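Local coordinates for uncharacterized conserved protein (Vibrio parahaemolyticus, PDB 3MUQ), which is of unknown function but, as a member of the periplasmic binding protein (PBP) superfamily with a signal sequence, probably binds a small ligand outside the cytoplasm, at residues A[86-91]-A[105-110]; A[170-175]-A[184-189]; A[200-205]-A[214-219]. All blocks are in the same frame, centred on the assembly; numbering follows the deposited sequence.

Overall arrangement
All three contacts reach one mixed sheet. Contacts 1 and 2 lie close together, with centres about 10 Å apart, on one side of the chain's centre; contact 3 lies on the other side, its centre about 38 Å from that of contact 1. Strands 78-90 and 195-203, antiparallel neighbours, run between the two regions, as hinge strands do between the lobes of a periplasmic binding protein. Contacts 1 and 3 are buried, with apolar side-chain packing of helix on strand and no polar bonds between the segments. Contact 2 is partly buried and mixes an indole-isoleucine contact with an arginine-glutamine pair at its exposed end. Contacts 2 and 3 touch the second subunit; contact 1 touches no other chain.

Contact 1 of 3, residues A[86-91]-A[105-110]; sequences FVIVGP and LDVFKE
Ile88 faces helix 104-113 and meets two consecutive helical residues, one with each branch of its side chain. Ile88 CG2 approaches Val107 CG1 at 4.3 Å, while Ile88 CD1 reaches Phe108 CE1 at 4.0 Å. The split follows from the torsions: CG2 stands anti to the backbone N, CG1 lies beside that N (chi1 -55°), and the second bend, at chi2, swings CD1 away to a separate partner. Val107 points its CB toward the strand and offers a methyl group. Phe108 leaves the helix to one side of the strand, and its ring then comes nearer. Ile88 CD1 arrives at the rim of that ring, close to the ring plane, so this is an edge contact and not a methyl group lying over the pi face. Only 101 Å² is buried between the segments, and the CA atoms of Ile88 and Val107 stay 8.7 Å apart; the helix rides over the strand on a thin layer of side chains, all three buried in the protein. Other residues join that layer. Ile98 touches both Ile88 and Val107, and Phe188 of strand 185-188 also touches both. On the helix side, the ring of Phe108 meets that of Trp135 in helix 126-138. Strand 78-90 itself is paired on its two flanks with strands 168-171 and 185-188, and helix 104-113 covers one face of this part of the sheet.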
loop_
_atom_site.group_PDB
_atom_site.type_symbol
_atom_site.label_atom_id
_atom_site.label_comp_id
_atom_site.label_asym_id
_atom_site.label_seq_id
_atom_site.Cartn_x
_atom_site.Cartn_y
_atom_site.Cartn_z
ATOM N N PHE A 86 -0.326 -10.732 10.464
ATOM C CA PHE A 86 -0.759 -12.122 10.598
ATOM C C PHE A 86 -1.317 -12.409 11.987
ATOM O O PHE A 86 -0.867 -11.825 12.975
ATOM C CB PHE A 86 0.392 -13.082 10.281
ATOM C CG PHE A 86 0.808 -13.067 8.840
ATOM C CD1 PHE A 86 0.125 -13.827 7.899
ATOM C CD2 PHE A 86 1.876 -12.282 8.423
ATOM C CE1 PHE A 86 0.492 -13.810 6.565
ATOM C CE2 PHE A 86 2.257 -12.253 7.078
ATOM C CZ PHE A 86 1.559 -13.018 6.149
ATOM N N VAL A 87 -2.307 -13.297 12.059
ATOM C CA VAL A 87 -2.879 -13.696 13.342
ATOM C C VAL A 87 -3.016 -15.210 13.404
ATOM O O VAL A 87 -3.082 -15.871 12.368
ATOM C CB VAL A 87 -4.262 -13.053 13.592
ATOM C CG1 VAL A 87 -4.161 -11.516 13.562
ATOM C CG2 VAL A 87 -5.285 -13.556 12.571
ATOM N N ILE A 88 -3.050 -15.752 14.618
ATOM C CA ILE A 88 -3.245 -17.178 14.808
ATOM C C ILE A 88 -4.684 -17.372 15.252
ATOM O O ILE A 88 -5.107 -16.841 16.276
ATOM C CB ILE A 88 -2.326 -17.782 15.899
ATOM C CG1 ILE A 88 -0.851 -17.493 15.625
ATOM C CG2 ILE A 88 -2.592 -19.301 16.046
ATOM C CD1 ILE A 88 -0.354 -17.937 14.226
ATOM N N VAL A 89 -5.449 -18.112 14.465
ATOM C CA VAL A 89 -6.832 -18.371 14.815
ATOM C C VAL A 89 -7.016 -19.851 15.151
ATOM O O VAL A 89 -6.204 -20.694 14.759
ATOM C CB VAL A 89 -7.774 -17.953 13.683
ATOM C CG1 VAL A 89 -7.416 -16.516 13.210
ATOM C CG2 VAL A 89 -7.708 -18.950 12.545
ATOM N N GLY A 90 -8.067 -20.157 15.902
ATOM C CA GLY A 90 -8.342 -21.524 16.301
ATOM C C GLY A 90 -9.690 -21.636 16.983
ATOM O O GLY A 90 -10.453 -20.678 17.005
ATOM N N PRO A 91 -9.993 -22.815 17.548
ATOM C CA PRO A 91 -11.314 -23.005 18.150
ATOM C C PRO A 91 -11.425 -22.113 19.370
ATOM O O PRO A 91 -10.433 -21.913 20.077
ATOM C CB PRO A 91 -11.308 -24.483 18.571
ATOM C CG PRO A 91 -10.239 -25.130 17.715
ATOM C CD PRO A 91 -9.194 -24.052 17.534
ATOM N N LEU A 105 6.518 -18.367 18.501
ATOM C CA LEU A 105 7.301 -19.598 18.467
ATOM C C LEU A 105 6.847 -20.562 19.580
ATOM O O LEU A 105 6.762 -21.766 19.359
ATOM C CB LEU A 105 8.805 -19.316 18.526
ATOM C CG LEU A 105 9.394 -18.440 17.414
ATOM C CD1 LEU A 105 10.903 -18.477 17.505
ATOM C CD2 LEU A 105 8.955 -18.883 16.022
ATOM N N ASP A 106 6.526 -20.030 20.760
ATOM C CA ASP A 106 5.892 -20.839 21.801
ATOM C C ASP A 106 4.569 -21.435 21.311
ATOM O O ASP A 106 4.254 -22.606 21.574
ATOM C CB ASP A 106 5.643 -20.012 23.067
ATOM C CG ASP A 106 6.929 -19.647 23.785
ATOM O OD1 ASP A 106 7.963 -20.306 23.520
ATOM O OD2 ASP A 106 6.907 -18.700 24.606
ATOM N N VAL A 107 3.793 -20.627 20.601
ATOM C CA VAL A 107 2.525 -21.095 20.067
ATOM C C VAL A 107 2.727 -22.282 19.112
ATOM O O VAL A 107 2.074 -23.319 19.250
ATOM C CB VAL A 107 1.714 -19.961 19.383
ATOM C CG1 VAL A 107 0.506 -20.537 18.689
ATOM C CG2 VAL A 107 1.282 -18.895 20.417
ATOM N N PHE A 108 3.639 -22.146 18.158
ATOM C CA PHE A 108 3.907 -23.247 17.227
ATOM C C PHE A 108 4.375 -24.513 17.951
ATOM O O PHE A 108 3.848 -25.601 17.718
ATOM C CB PHE A 108 4.901 -22.822 16.138
ATOM C CG PHE A 108 4.256 -22.104 14.979
ATOM C CD1 PHE A 108 3.357 -21.072 15.201
ATOM C CD2 PHE A 108 4.546 -22.461 13.667
ATOM C CE1 PHE A 108 2.756 -20.408 14.131
ATOM C CE2 PHE A 108 3.960 -21.801 12.594
ATOM C CZ PHE A 108 3.064 -20.781 12.822
ATOM N N LYS A 109 5.329 -24.361 18.863
ATOM C CA LYS A 109 5.863 -25.502 19.595
ATOM C C LYS A 109 4.767 -26.226 20.371
ATOM O O LYS A 109 4.707 -27.454 20.371
ATOM C CB LYS A 109 6.968 -25.049 20.551
ATOM C CG LYS A 109 8.237 -24.614 19.854
ATOM C CD LYS A 109 9.187 -23.884 20.791
ATOM C CE LYS A 109 10.349 -23.285 20.012
ATOM N NZ LYS A 109 11.223 -22.431 20.860
ATOM N N GLU A 110 3.909 -25.447 21.026
ATOM C CA GLU A 110 2.826 -25.971 21.848
ATOM C C GLU A 110 1.812 -26.742 20.989
ATOM O O GLU A 110 1.356 -27.823 21.353
ATOM C CB GLU A 110 2.147 -24.800 22.564
ATOM C CG GLU A 110 1.276 -25.146 23.757
ATOM C CD GLU A 110 1.377 -24.093 24.860
ATOM O OE1 GLU A 110 0.432 -23.982 25.677
ATOM O OE2 GLU A 110 2.408 -23.378 24.909
#

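Contact 2 of 3, residues A[170-175]-A[184-189]; sequences SDRGTW and LEILFQ
Trp175, in the first turn of helix 172-178, and Ile186, on strand 185-188, form the closest CA pair between the segments, at 8.6 Å. The indole of Trp175 and the side chain of Ile186 meet in this gap. Ile186 CG1 sits over one face of the five-membered ring of Trp175, 3.8 Å from its centroid, in a CH-pi contact, and Ile186 CD1 lies 3.3 Å from Trp175 NE1, a tight contact. The six-membered ring extends to Leu184: Trp175 CH2 meets Leu184 O at 3.3 Å in the plane of the ring, and CZ3 lies near Leu184 CB. At the other end, Arg172 grips Gln189 end-on, with Arg172 NH1 and NH2 both donating to Gln189 OE1, at 2.7 and 2.8 Å. OE1 lies in the guanidinium plane, and guanidinium and amide are nearly coplanar (29°), yet both bonds are bent because one oxygen serves two donors. A bend at chi3 (-51°) turns the guanidinium, whose NE makes a salt bridge with Asp85 that steadies its rotation; Asn225 of the second subunit packs on Arg172. At the start of the helix, Asp171 is the N-cap: Asp171 OD2 accepts from Thr174 N at 2.7 Å, and OD1 takes the Thr174 hydroxyl through its syn lone pair. Helix 154-163 touches Ser170, Asp171 and Thr174. Arg172 and Trp175 also rest on Val87 and Val89 of strand 78-90, which pairs with both 168-171 and 185-188; opposite its Ile88, Leu187 and Phe188 form a classic beta bulge.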
loop_
_atom_site.group_PDB
_atom_site.type_symbol
_atom_site.label_atom_id
_atom_site.label_comp_id
_atom_site.label_asym_id
_atom_site.label_seq_id
_atom_site.Cartn_x
_atom_site.Cartn_y
_atom_site.Cartn_z
ATOM N N SER A 170 -3.326 -16.855 9.648
ATOM C CA SER A 170 -3.989 -16.147 8.552
ATOM C C SER A 170 -3.550 -14.703 8.480
ATOM O O SER A 170 -3.201 -14.115 9.503
ATOM C CB SER A 170 -5.495 -16.153 8.785
ATOM O OG SER A 170 -6.181 -15.507 7.730
ATOM N N ASP A 171 -3.588 -14.104 7.291
ATOM C CA ASP A 171 -3.461 -12.658 7.237
ATOM C C ASP A 171 -4.745 -12.124 7.852
ATOM O O ASP A 171 -5.797 -12.754 7.727
ATOM C CB ASP A 171 -3.335 -12.167 5.805
ATOM C CG ASP A 171 -4.586 -12.431 5.006
ATOM O OD1 ASP A 171 -4.715 -13.549 4.447
ATOM O OD2 ASP A 171 -5.443 -11.524 4.949
ATOM N N ARG A 172 -4.683 -10.981 8.526
ATOM C CA ARG A 172 -5.886 -10.458 9.170
ATOM C C ARG A 172 -7.031 -10.174 8.185
ATOM O O ARG A 172 -8.208 -10.330 8.516
ATOM C CB ARG A 172 -5.583 -9.195 9.985
ATOM C CG ARG A 172 -6.716 -8.845 10.980
ATOM C CD ARG A 172 -6.440 -7.551 11.773
ATOM N NE ARG A 172 -5.117 -7.544 12.398
ATOM C CZ ARG A 172 -4.895 -7.887 13.664
ATOM N NH1 ARG A 172 -5.911 -8.260 14.430
ATOM N NH2 ARG A 172 -3.660 -7.876 14.158
ATOM N N GLY A 173 -6.688 -9.724 6.986
ATOM C CA GLY A 173 -7.708 -9.414 5.992
ATOM C C GLY A 173 -8.637 -10.576 5.657
ATOM O O GLY A 173 -9.868 -10.424 5.597
ATOM N N THR A 174 -8.057 -11.742 5.399
ATOM C CA THR A 174 -8.879 -12.863 4.988
ATOM C C THR A 174 -9.718 -13.284 6.187
ATOM O O THR A 174 -10.908 -13.589 6.056
ATOM C CB THR A 174 -8.038 -14.035 4.436
ATOM O OG1 THR A 174 -7.109 -13.521 3.476
ATOM C CG2 THR A 174 -8.951 -15.069 3.744
ATOM N N TRP A 175 -9.102 -13.240 7.360
ATOM C CA TRP A 175 -9.802 -13.556 8.609
ATOM C C TRP A 175 -11.059 -12.708 8.788
ATOM O O TRP A 175 -12.115 -13.230 9.111
ATOM C CB TRP A 175 -8.888 -13.339 9.819
ATOM C CG TRP A 175 -9.681 -13.222 11.090
ATOM C CD1 TRP A 175 -9.827 -12.114 11.877
ATOM C CD2 TRP A 175 -10.483 -14.242 11.681
ATOM N NE1 TRP A 175 -10.658 -12.397 12.941
ATOM C CE2 TRP A 175 -11.073 -13.696 12.840
ATOM C CE3 TRP A 175 -10.748 -15.577 11.351
ATOM C CZ2 TRP A 175 -11.917 -14.437 13.669
ATOM C CZ3 TRP A 175 -11.583 -16.310 12.175
ATOM C CH2 TRP A 175 -12.152 -15.738 13.325
ATOM N N LEU A 184 -14.322 -20.071 14.681
ATOM C CA LEU A 184 -12.969 -19.874 15.165
ATOM C C LEU A 184 -12.902 -18.465 15.740
ATOM O O LEU A 184 -13.804 -17.660 15.510
ATOM C CB LEU A 184 -11.979 -19.963 13.993
ATOM C CG LEU A 184 -11.991 -21.210 13.095
ATOM C CD1 LEU A 184 -11.193 -20.941 11.811
ATOM C CD2 LEU A 184 -11.453 -22.416 13.839
ATOM N N GLU A 185 -11.819 -18.178 16.449
ATOM C CA GLU A 185 -11.511 -16.837 16.951
ATOM C C GLU A 185 -10.035 -16.567 16.721
ATOM O O GLU A 185 -9.255 -17.502 16.508
ATOM C CB GLU A 185 -11.732 -16.763 18.460
ATOM C CG GLU A 185 -13.124 -16.455 18.911
ATOM C CD GLU A 185 -13.242 -16.433 20.438
ATOM O OE1 GLU A 185 -12.296 -16.884 21.139
ATOM O OE2 GLU A 185 -14.291 -15.961 20.934
ATOM N N ILE A 186 -9.642 -15.298 16.805
ATOM C CA ILE A 186 -8.233 -14.952 16.927
ATOM C C ILE A 186 -7.773 -15.358 18.324
ATOM O O ILE A 186 -8.345 -14.925 19.328
ATOM C CB ILE A 186 -8.004 -13.450 16.737
ATOM C CG1 ILE A 186 -8.302 -13.033 15.292
ATOM C CG2 ILE A 186 -6.568 -13.067 17.116
ATOM C CD1 ILE A 186 -8.260 -11.533 15.097
ATOM N N LEU A 187 -6.749 -16.200 18.405
ATOM C CA LEU A 187 -6.323 -16.685 19.708
ATOM C C LEU A 187 -4.975 -16.117 20.101
ATOM O O LEU A 187 -4.639 -16.094 21.280
ATOM C CB LEU A 187 -6.276 -18.217 19.757
ATOM C CG LEU A 187 -7.598 -18.972 19.659
ATOM C CD1 LEU A 187 -7.326 -20.451 19.669
ATOM C CD2 LEU A 187 -8.527 -18.585 20.808
ATOM N N PHE A 188 -4.198 -15.676 19.120
ATOM C CA PHE A 188 -2.904 -15.083 19.430
ATOM C C PHE A 188 -2.464 -14.086 18.367
ATOM O O PHE A 188 -2.544 -14.366 17.168
ATOM C CB PHE A 188 -1.844 -16.171 19.599
ATOM C CG PHE A 188 -0.472 -15.638 19.880
ATOM C CD1 PHE A 188 -0.050 -15.434 21.184
ATOM C CD2 PHE A 188 0.390 -15.339 18.844
ATOM C CE1 PHE A 188 1.221 -14.948 21.452
ATOM C CE2 PHE A 188 1.665 -14.844 19.101
ATOM C CZ PHE A 188 2.080 -14.654 20.411
ATOM N N GLN A 189 -2.010 -12.920 18.807
ATOM C CA GLN A 189 -1.541 -11.893 17.878
ATOM C C GLN A 189 -0.501 -10.968 18.512
ATOM O O GLN A 189 -0.084 -9.979 17.905
ATOM C CB GLN A 189 -2.712 -11.079 17.294
ATOM C CG GLN A 189 -3.579 -10.358 18.322
ATOM C CD GLN A 189 -4.686 -9.543 17.680
ATOM O OE1 GLN A 189 -4.468 -8.865 16.668
ATOM N NE2 GLN A 189 -5.886 -9.607 18.261
#

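Contact 3 of 3, residues A[200-205]-A[214-219]; sequences VILVNP and QGAKAF
Lys217 NZ forms a salt bridge with Asp221, four residues further along the same helix, while the base of the lysine side chain packs on Leu202 of strand 195-203. The aliphatic part does the touching: Lys217 CB lies 4.0 Å from Leu202 CD1, and the two side chains cross obliquely. With CG anti to the backbone N (chi1 -172°) and a bend only at chi4, the chain then leads its ammonium group away from the strand. The other methyl of Leu202 takes the neighbouring residue. Leu202 CD2 comes 3.6 Å from Ala216 O and 3.9 Å from Ala216 CB, so this methyl rests against the alanine CB and the adjoining carbonyl. The small side chain of Ala216 permits a close approach, with the CA atoms of Leu202 and Ala216 6.6 Å apart. No polar bond joins the two segments; the side chains meet by apolar packing. Leu57 of strand 57-60 touches both Leu202 and Ala216, and Val76 of strand 75-76 touches Leu202, adding to the packing from the sheet side. Beyond the helix, Arg172 and Leu176 of the second subunit pack on Lys217 and Ala218, so helix 213-224 packs on the sheet and also contributes to the subunit interface. A helix laid against the central sheet in this way is a feature of the alpha/beta lobes of the periplasmic binding protein fold.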
loop_
_atom_site.group_PDB
_atom_site.type_symbol
_atom_site.label_atom_id
_atom_site.label_comp_id
_atom_site.label_asym_id
_atom_site.label_seq_id
_atom_site.Cartn_x
_atom_site.Cartn_y
_atom_site.Cartn_z
ATOM N N VAL A 200 10.792 0.432 0.996
ATOM C CA VAL A 200 11.799 0.493 -0.039
ATOM C C VAL A 200 12.376 1.898 0.047
ATOM O O VAL A 200 11.629 2.895 0.105
ATOM C CB VAL A 200 11.194 0.200 -1.440
ATOM C CG1 VAL A 200 9.977 1.067 -1.679
ATOM C CG2 VAL A 200 12.233 0.438 -2.537
ATOM N N ILE A 201 13.704 1.976 0.100
ATOM C CA ILE A 201 14.390 3.249 0.286
ATOM C C ILE A 201 15.550 3.394 -0.691
ATOM O O ILE A 201 16.386 2.492 -0.828
ATOM C CB ILE A 201 14.934 3.366 1.724
ATOM C CG1 ILE A 201 13.839 2.986 2.723
ATOM C CG2 ILE A 201 15.487 4.778 1.991
ATOM C CD1 ILE A 201 14.325 2.903 4.173
ATOM N N LEU A 202 15.599 4.539 -1.355
ATOM C CA LEU A 202 16.624 4.815 -2.345
ATOM C C LEU A 202 17.938 5.217 -1.688
ATOM O O LEU A 202 17.949 5.971 -0.718
ATOM C CB LEU A 202 16.166 5.961 -3.232
ATOM C CG LEU A 202 14.795 5.749 -3.864
ATOM C CD1 LEU A 202 14.457 6.958 -4.749
ATOM C CD2 LEU A 202 14.782 4.446 -4.655
ATOM N N VAL A 203 19.048 4.749 -2.243
ATOM C CA VAL A 203 20.341 5.227 -1.787
ATOM C C VAL A 203 20.489 6.700 -2.166
ATOM O O VAL A 203 20.177 7.101 -3.289
ATOM C CB VAL A 203 21.492 4.362 -2.331
ATOM C CG1 VAL A 203 22.850 5.011 -2.026
ATOM C CG2 VAL A 203 21.373 2.908 -1.762
ATOM N N ASN A 204 20.935 7.512 -1.215
ATOM C CA ASN A 204 21.008 8.955 -1.423
ATOM C C ASN A 204 21.965 9.339 -2.567
ATOM O O ASN A 204 23.170 9.146 -2.459
ATOM C CB ASN A 204 21.440 9.618 -0.126
ATOM C CG ASN A 204 21.401 11.137 -0.202
ATOM O OD1 ASN A 204 21.300 11.727 -1.286
ATOM N ND2 ASN A 204 21.475 11.779 0.959
ATOM N N PRO A 205 21.429 9.893 -3.668
ATOM C CA PRO A 205 22.293 10.180 -4.825
ATOM C C PRO A 205 23.274 11.310 -4.536
ATOM O O PRO A 205 24.248 11.480 -5.255
ATOM C CB PRO A 205 21.296 10.616 -5.902
ATOM C CG PRO A 205 20.155 11.190 -5.137
ATOM C CD PRO A 205 20.037 10.306 -3.910
ATOM N N GLN A 214 18.164 6.858 -11.231
ATOM C CA GLN A 214 17.070 6.898 -12.183
ATOM C C GLN A 214 16.353 5.561 -12.218
ATOM O O GLN A 214 15.129 5.507 -12.152
ATOM C CB GLN A 214 17.579 7.249 -13.577
ATOM C CG GLN A 214 16.489 7.220 -14.632
ATOM C CD GLN A 214 16.949 7.778 -15.974
ATOM O OE1 GLN A 214 18.066 7.508 -16.423
ATOM N NE2 GLN A 214 16.083 8.561 -16.619
ATOM N N GLY A 215 17.119 4.484 -12.334
ATOM C CA GLY A 215 16.542 3.156 -12.343
ATOM C C GLY A 215 15.918 2.787 -11.006
ATOM O O GLY A 215 14.850 2.169 -10.961
ATOM N N ALA A 216 16.587 3.149 -9.914
ATOM C CA ALA A 216 16.074 2.849 -8.573
ATOM C C ALA A 216 14.771 3.603 -8.301
ATOM O O ALA A 216 13.800 3.046 -7.773
ATOM C CB ALA A 216 17.135 3.182 -7.494
ATOM N N LYS A 217 14.729 4.877 -8.651
ATOM C CA LYS A 217 13.481 5.602 -8.468
ATOM C C LYS A 217 12.350 5.078 -9.379
ATOM O O LYS A 217 11.190 5.048 -8.979
ATOM C CB LYS A 217 13.662 7.113 -8.622
ATOM C CG LYS A 217 12.373 7.846 -8.229
ATOM C CD LYS A 217 12.563 9.331 -8.087
ATOM C CE LYS A 217 11.249 10.003 -7.670
ATOM N NZ LYS A 217 10.220 9.879 -8.742
ATOM N N ALA A 218 12.674 4.663 -10.599
ATOM C CA ALA A 218 11.646 4.045 -11.440
ATOM C C ALA A 218 11.050 2.783 -10.772
ATOM O O ALA A 218 9.846 2.547 -10.809
ATOM C CB ALA A 218 12.207 3.715 -12.824
ATOM N N PHE A 219 11.898 1.974 -10.157
ATOM C CA PHE A 219 11.444 0.738 -9.527
ATOM C C PHE A 219 10.548 1.071 -8.344
ATOM O O PHE A 219 9.481 0.483 -8.176
ATOM C CB PHE A 219 12.655 -0.099 -9.080
ATOM C CG PHE A 219 12.308 -1.478 -8.601
ATOM C CD1 PHE A 219 11.229 -2.165 -9.136
ATOM C CD2 PHE A 219 13.079 -2.099 -7.635
ATOM C CE1 PHE A 219 10.908 -3.427 -8.710
ATOM C CE2 PHE A 219 12.768 -3.367 -7.196
ATOM C CZ PHE A 219 11.674 -4.038 -7.740
#